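Local coordinates for capsid protein VP1 (Human polyomavirus 12, PDB 6Y5Z) that probably builds the icosahedral T=7 capsid of the virus, as pentamers of identical subunits, at residues Met246-Ala251 and Thr255-Arg260. Residues are numbered along the deposited sequence; the frame is centred on the assembly and turned at random.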
loop_
_atom_site.group_PDB
_atom_site.type_symbol
_atom_site.label_atom_id
_atom_site.label_comp_id
_atom_site.label_asym_id
_atom_site.label_seq_id
_atom_site.Cartn_x
_atom_site.Cartn_y
_atom_site.Cartn_z
ATOM N N MET D 246 -16.626 9.968 -1.792
ATOM C CA MET D 246 -15.551 9.672 -2.770
ATOM C C MET D 246 -14.614 10.860 -2.961
ATOM O O MET D 246 -13.563 10.674 -3.572
ATOM C CB MET D 246 -16.157 9.305 -4.121
ATOM C CG MET D 246 -16.999 8.060 -4.079
ATOM S SD MET D 246 -16.052 6.590 -3.628
ATOM C CE MET D 246 -14.898 6.451 -4.994
ATOM N N GLY D 247 -14.966 12.038 -2.445
ATOM C CA GLY D 247 -14.165 13.251 -2.608
ATOM C C GLY D 247 -15.036 14.403 -3.019
ATOM O O GLY D 247 -16.270 14.343 -2.764
ATOM N N TRP D 248 -14.433 15.381 -3.673
ATOM C CA TRP D 248 -15.148 16.595 -4.141
ATOM C C TRP D 248 -15.139 16.669 -5.659
ATOM O O TRP D 248 -14.098 16.437 -6.303
ATOM C CB TRP D 248 -14.573 17.876 -3.522
ATOM C CG TRP D 248 -14.727 17.897 -2.035
ATOM C CD1 TRP D 248 -15.874 18.058 -1.315
ATOM C CD2 TRP D 248 -13.679 17.721 -1.075
ATOM N NE1 TRP D 248 -15.611 18.000 0.030
ATOM C CE2 TRP D 248 -14.275 17.770 0.201
ATOM C CE3 TRP D 248 -12.295 17.526 -1.178
ATOM C CZ2 TRP D 248 -13.525 17.611 1.366
ATOM C CZ3 TRP D 248 -11.558 17.377 -0.028
ATOM C CH2 TRP D 248 -12.168 17.421 1.220
ATOM N N PHE D 249 -16.284 17.079 -6.187
ATOM C CA PHE D 249 -16.514 17.414 -7.610
ATOM C C PHE D 249 -16.367 18.919 -7.780
ATOM O O PHE D 249 -16.864 19.656 -6.917
ATOM C CB PHE D 249 -17.919 16.953 -7.990
ATOM C CG PHE D 249 -18.325 17.215 -9.416
ATOM C CD1 PHE D 249 -19.012 18.373 -9.754
ATOM C CD2 PHE D 249 -18.075 16.291 -10.422
ATOM C CE1 PHE D 249 -19.379 18.623 -11.062
ATOM C CE2 PHE D 249 -18.476 16.529 -11.723
ATOM C CZ PHE D 249 -19.119 17.705 -12.048
ATOM N N THR D 250 -15.718 19.371 -8.854
ATOM C CA THR D 250 -15.694 20.813 -9.186
ATOM C C THR D 250 -16.299 21.023 -10.574
ATOM O O THR D 250 -15.706 20.607 -11.583
ATOM C CB THR D 250 -14.282 21.403 -9.115
ATOM O OG1 THR D 250 -13.666 21.023 -7.889
ATOM C CG2 THR D 250 -14.293 22.915 -9.222
ATOM N N ALA D 251 -17.440 21.697 -10.610
ATOM C CA ALA D 251 -18.140 22.054 -11.861
ATOM C C ALA D 251 -17.367 23.150 -12.589
ATOM O O ALA D 251 -16.700 23.991 -11.928
ATOM C CB ALA D 251 -19.545 22.518 -11.564
ATOM N N THR D 255 -15.026 27.580 -8.939
ATOM C CA THR D 255 -14.064 26.817 -8.104
ATOM C C THR D 255 -14.783 26.265 -6.884
ATOM O O THR D 255 -14.112 25.571 -6.073
ATOM C CB THR D 255 -12.860 27.676 -7.735
ATOM O OG1 THR D 255 -13.343 28.901 -7.174
ATOM C CG2 THR D 255 -11.994 27.911 -8.950
ATOM N N HIS D 256 -16.092 26.488 -6.775
ATOM C CA HIS D 256 -16.905 25.868 -5.700
ATOM C C HIS D 256 -16.932 24.353 -5.881
ATOM O O HIS D 256 -17.011 23.879 -7.029
ATOM C CB HIS D 256 -18.341 26.398 -5.649
ATOM C CG HIS D 256 -18.486 27.673 -4.882
ATOM N ND1 HIS D 256 -18.482 28.878 -5.521
ATOM C CD2 HIS D 256 -18.666 27.918 -3.563
ATOM C CE1 HIS D 256 -18.645 29.840 -4.629
ATOM N NE2 HIS D 256 -18.759 29.283 -3.414
ATOM N N GLN D 257 -16.918 23.648 -4.763
ATOM C CA GLN D 257 -16.820 22.179 -4.742
ATOM C C GLN D 257 -18.048 21.590 -4.073
ATOM O O GLN D 257 -18.720 22.243 -3.231
ATOM C CB GLN D 257 -15.528 21.753 -4.058
ATOM C CG GLN D 257 -14.309 22.227 -4.815
ATOM C CD GLN D 257 -13.036 21.729 -4.188
ATOM O OE1 GLN D 257 -12.529 22.330 -3.235
ATOM N NE2 GLN D 257 -12.522 20.614 -4.694
ATOM N N ARG D 258 -18.359 20.363 -4.481
ATOM C CA ARG D 258 -19.478 19.582 -3.913
ATOM C C ARG D 258 -18.950 18.224 -3.472
ATOM O O ARG D 258 -18.226 17.631 -4.257
ATOM C CB ARG D 258 -20.530 19.310 -4.981
ATOM C CG ARG D 258 -21.218 20.555 -5.506
ATOM C CD ARG D 258 -22.198 20.200 -6.592
ATOM N NE ARG D 258 -22.924 21.339 -7.155
ATOM C CZ ARG D 258 -24.150 21.715 -6.794
ATOM N NH1 ARG D 258 -24.736 22.729 -7.412
ATOM N NH2 ARG D 258 -24.819 21.080 -5.853
ATOM N N PHE D 259 -19.361 17.717 -2.321
ATOM C CA PHE D 259 -19.106 16.305 -1.976
ATOM C C PHE D 259 -19.777 15.430 -3.038
ATOM O O PHE D 259 -20.895 15.756 -3.502
ATOM C CB PHE D 259 -19.640 15.952 -0.592
ATOM C CG PHE D 259 -18.904 16.548 0.586
ATOM C CD1 PHE D 259 -19.202 17.820 1.034
ATOM C CD2 PHE D 259 -17.934 15.817 1.253
ATOM C CE1 PHE D 259 -18.522 18.354 2.119
ATOM C CE2 PHE D 259 -17.303 16.333 2.370
ATOM C CZ PHE D 259 -17.594 17.605 2.788
ATOM N N ARG D 260 -19.152 14.306 -3.367
ATOM C CA ARG D 260 -19.761 13.238 -4.197
ATOM C C ARG D 260 -19.738 11.941 -3.399
ATOM O O ARG D 260 -18.631 11.545 -2.939
ATOM C CB ARG D 260 -19.020 13.102 -5.529
ATOM C CG ARG D 260 -19.443 11.923 -6.396
ATOM C CD ARG D 260 -20.917 11.912 -6.720
ATOM N NE ARG D 260 -21.264 11.052 -7.849
ATOM C CZ ARG D 260 -22.464 10.522 -8.055
ATOM N NH1 ARG D 260 -23.459 10.708 -7.199
ATOM N NH2 ARG D 260 -22.674 9.814 -9.153
HETATM O O HOH W 1 -12.711 18.605 -7.154
HETATM O O HOH W 2 -18.875 22.072 -8.056
HETATM O O HOH W 3 -17.448 25.063 -9.449
#
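The loop end of the beta hairpin formed by strands 237-250 and 257-276 of the antiparallel VP1 sheet brings Trp248 against Phe259 and Thr250 against Gln257. Phe249 and Arg258 form an antiparallel hydrogen-bonded pair: Phe249 N reaches Arg258 O at 2.8 Å, and Arg258 N returns to Phe249 O at 2.9 Å. Further from the turn, Arg260 N donates to Gly247 O and Met246 N to Arg260 O. Between these rungs Trp248 faces Phe259 as a non-hydrogen-bonded pair, where Trp248 CA sends a C-H toward Arg258 O.

The side chains of that pair diverge at the backbone, yet their rings meet. With chi1 -63° and -70°, both CG atoms lie anti to their own carbonyl carbons and the two side chains run alongside each other. The indole turns its edge to the phenyl face in a T-shaped stack, planes at 63°, and Trp248 NE1 sits over the centre of the Phe259 ring, 3.2 Å above its plane. Val105 of a second subunit packs on Trp248, placing the stack near a pentamer interface. Gln257 reaches the same subunit, its OE1 accepting from Val116 N of that neighbour.

Gln257 NE2, the other arm of the amide, lies 3.6 Å from Trp248 CB and donates to a water. That water also donates to Trp248 O and hydrogen-bonds Thr250 OG1, tying both strands together; Thr250 OG1 itself lies 3.4 Å from Gln257 CG. Toward the turn the strands separate, and water takes over from direct pairing. One molecule accepts from Ala251 N and donates to His256 O; another donates to both Ala251 O and His256 O, at 2.8 Å from Ala251 O and 2.7 Å from His256 O.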